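Local coordinates for putative glutathione transferase (Sphingobium chlorophenolicum, PDB 4FQU), which catalyses the glutathione-dependent reduction of glutathionyl-hydroquinones to hydroquinones, including chlorinated ones formed during pentachlorophenol degradation, at residues A[278-286]-A[298-306]. Residues are numbered along the deposited sequence; the frame is centred on the assembly and turned at random.
Sequences LRHAKAHYY and VPVGPAQPL
Y286, on the last turn of helix 278-287, lays one face of its ring against P299, whose CD sits over the ring centre in a CH-pi contact. The spacing is modelled too tightly to be read closely; only the placement over the face is meant. CB of Y286 packs 3.8 Å from V298 CG2. CG comes next, turned anti to the carbonyl carbon (chi1 -79°), which brings the ring against P299; the ring carbons are spread round CD of the proline, and the hydroxyl end lies nearer its CG. Replacing this tyrosine by an alanine would probably leave P299 without the flat surface it rests on and open a gap beside H245, whose ring also meets that of Y286.

One turn back, K282 crosses V298 at a slant, its CD 3.9 Å from CG1, and reaches out to P302, NZ coming within 3.7 Å of the proline CD. At the start of the helix, L278 CD2 touches P305 CG at 3.9 Å and, more loosely, L306 CD1 at 4.3 Å.

The helix belongs to the all-helical GST C-terminal domain, and its other residues face the active site: Y285 OH hydrogen-bonds Y184, the probable proton donor/acceptor, and H284 stacks on W86, a probable glutathione-binding residue. Y195 and Q192 of the second subunit hydrogen-bond V300 N and V298 O, so the tail is held between helix and partner subunit. The contact with the helix is largely apolar, the K282 ammonium end set against P302: shape and apolar burial, rather than polar pairing, join this C-terminal tail to the helix.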
# COMPACT_ATOMS: atom_id res chain seq x y z
N LEU A 278 -1.72 -17.56 -2.06
CA LEU A 278 -1.52 -16.15 -1.81
C LEU A 278 -0.27 -15.88 -0.98
O LEU A 278 0.36 -14.87 -1.16
CB LEU A 278 -2.76 -15.58 -1.16
CG LEU A 278 -3.58 -14.55 -1.94
CD1 LEU A 278 -3.60 -14.85 -3.39
CD2 LEU A 278 -4.99 -14.41 -1.38
N ARG A 279 0.11 -16.78 -0.09
CA ARG A 279 1.34 -16.60 0.66
C ARG A 279 2.45 -16.40 -0.35
O ARG A 279 3.18 -15.42 -0.31
CB ARG A 279 1.64 -17.82 1.53
CG ARG A 279 2.67 -17.60 2.57
CD ARG A 279 2.95 -18.80 3.49
NE ARG A 279 1.74 -19.41 4.04
CZ ARG A 279 1.69 -20.56 4.71
NH1 ARG A 279 2.79 -21.27 4.93
NH2 ARG A 279 0.53 -21.01 5.15
N HIS A 280 2.55 -17.33 -1.28
CA HIS A 280 3.56 -17.29 -2.31
C HIS A 280 3.51 -16.03 -3.15
O HIS A 280 4.51 -15.36 -3.31
CB HIS A 280 3.38 -18.49 -3.20
CG HIS A 280 4.51 -18.74 -4.15
ND1 HIS A 280 5.46 -19.73 -3.94
CD2 HIS A 280 4.81 -18.18 -5.35
CE1 HIS A 280 6.30 -19.75 -4.96
NE2 HIS A 280 5.93 -18.82 -5.83
N ALA A 281 2.36 -15.70 -3.71
CA ALA A 281 2.30 -14.46 -4.49
C ALA A 281 2.75 -13.25 -3.67
O ALA A 281 3.68 -12.52 -4.04
CB ALA A 281 0.91 -14.24 -5.04
N LYS A 282 2.10 -13.05 -2.53
CA LYS A 282 2.46 -11.99 -1.60
C LYS A 282 4.01 -11.92 -1.50
O LYS A 282 4.62 -10.88 -1.73
CB LYS A 282 1.81 -12.23 -0.23
CG LYS A 282 0.78 -11.26 0.30
CD LYS A 282 0.92 -11.15 1.83
CE LYS A 282 -0.26 -10.48 2.53
NZ LYS A 282 -1.60 -11.21 2.51
N ALA A 283 4.65 -13.05 -1.19
CA ALA A 283 6.11 -13.08 -1.11
C ALA A 283 6.86 -12.73 -2.40
O ALA A 283 7.86 -12.05 -2.38
CB ALA A 283 6.52 -14.37 -0.67
N HIS A 284 6.40 -13.24 -3.53
CA HIS A 284 7.10 -12.90 -4.73
C HIS A 284 6.99 -11.44 -5.00
O HIS A 284 7.98 -10.86 -5.38
CB HIS A 284 6.49 -13.55 -5.92
CG HIS A 284 6.78 -12.79 -7.18
ND1 HIS A 284 7.98 -12.88 -7.84
CD2 HIS A 284 6.03 -11.90 -7.87
CE1 HIS A 284 7.94 -12.11 -8.91
NE2 HIS A 284 6.77 -11.51 -8.95
N TYR A 285 5.78 -10.86 -4.89
CA TYR A 285 5.61 -9.43 -5.21
C TYR A 285 6.33 -8.45 -4.28
O TYR A 285 6.98 -7.52 -4.75
CB TYR A 285 4.15 -9.00 -5.28
CG TYR A 285 3.46 -9.37 -6.56
CD1 TYR A 285 2.71 -10.52 -6.65
CD2 TYR A 285 3.55 -8.57 -7.68
CE1 TYR A 285 2.08 -10.86 -7.82
CE2 TYR A 285 2.90 -8.91 -8.85
CZ TYR A 285 2.18 -10.05 -8.90
OH TYR A 285 1.51 -10.39 -10.03
N TYR A 286 6.19 -8.61 -2.98
CA TYR A 286 6.85 -7.70 -2.07
C TYR A 286 8.39 -7.87 -2.01
O TYR A 286 9.13 -6.98 -1.53
CB TYR A 286 6.25 -7.86 -0.71
CG TYR A 286 4.97 -7.15 -0.59
CD1 TYR A 286 4.94 -5.82 -0.35
CD2 TYR A 286 3.79 -7.81 -0.72
CE1 TYR A 286 3.76 -5.12 -0.21
CE2 TYR A 286 2.58 -7.13 -0.59
CZ TYR A 286 2.57 -5.77 -0.33
OH TYR A 286 1.39 -5.04 -0.19
N VAL A 298 7.44 -8.14 3.63
CA VAL A 298 6.11 -8.53 3.22
C VAL A 298 5.10 -8.11 4.27
O VAL A 298 5.23 -8.54 5.39
CB VAL A 298 6.06 -10.01 3.06
CG1 VAL A 298 4.65 -10.45 2.72
CG2 VAL A 298 7.03 -10.43 1.95
N PRO A 299 4.08 -7.28 3.90
CA PRO A 299 3.20 -6.76 4.94
C PRO A 299 2.59 -7.92 5.59
O PRO A 299 2.36 -8.97 4.95
CB PRO A 299 2.11 -6.04 4.16
CG PRO A 299 2.63 -5.84 2.84
CD PRO A 299 3.59 -6.92 2.55
N VAL A 300 2.33 -7.75 6.88
CA VAL A 300 1.59 -8.74 7.65
C VAL A 300 0.27 -9.04 6.95
O VAL A 300 -0.57 -9.77 7.45
CB VAL A 300 1.38 -8.21 9.05
CG1 VAL A 300 -0.05 -7.60 9.24
CG2 VAL A 300 1.71 -9.29 10.00
N GLY A 301 0.16 -8.46 5.75
CA GLY A 301 -0.94 -8.62 4.77
C GLY A 301 -2.23 -8.02 5.25
O GLY A 301 -2.33 -7.61 6.42
N PRO A 302 -3.22 -7.94 4.37
CA PRO A 302 -4.56 -7.87 4.96
C PRO A 302 -4.93 -9.29 5.45
O PRO A 302 -4.70 -10.26 4.71
CB PRO A 302 -5.44 -7.41 3.79
CG PRO A 302 -4.76 -7.96 2.62
CD PRO A 302 -3.25 -7.97 2.92
N ALA A 303 -5.42 -9.40 6.68
CA ALA A 303 -5.85 -10.68 7.24
C ALA A 303 -7.16 -11.00 6.62
O ALA A 303 -8.10 -10.22 6.77
CB ALA A 303 -6.05 -10.52 8.69
N GLN A 304 -7.25 -12.12 5.92
CA GLN A 304 -8.49 -12.53 5.25
C GLN A 304 -8.90 -11.61 4.10
O GLN A 304 -9.82 -10.79 4.24
CB GLN A 304 -9.64 -12.64 6.28
CG GLN A 304 -11.02 -12.95 5.72
CD GLN A 304 -11.08 -14.30 5.00
OE1 GLN A 304 -11.95 -15.13 5.32
NE2 GLN A 304 -10.17 -14.53 4.01
N PRO A 305 -8.21 -11.73 2.94
CA PRO A 305 -8.45 -10.89 1.75
C PRO A 305 -9.62 -11.29 0.83
O PRO A 305 -9.81 -10.63 -0.20
CB PRO A 305 -7.12 -11.00 0.98
CG PRO A 305 -6.51 -12.21 1.43
CD PRO A 305 -6.95 -12.46 2.85
N LEU A 306 -10.38 -12.33 1.18
CA LEU A 306 -11.39 -12.87 0.28
C LEU A 306 -12.68 -13.13 1.05
O LEU A 306 -12.77 -12.74 2.21
CB LEU A 306 -10.87 -14.16 -0.32
CG LEU A 306 -9.58 -14.06 -1.17
CD1 LEU A 306 -9.17 -15.41 -1.79
CD2 LEU A 306 -9.75 -13.03 -2.24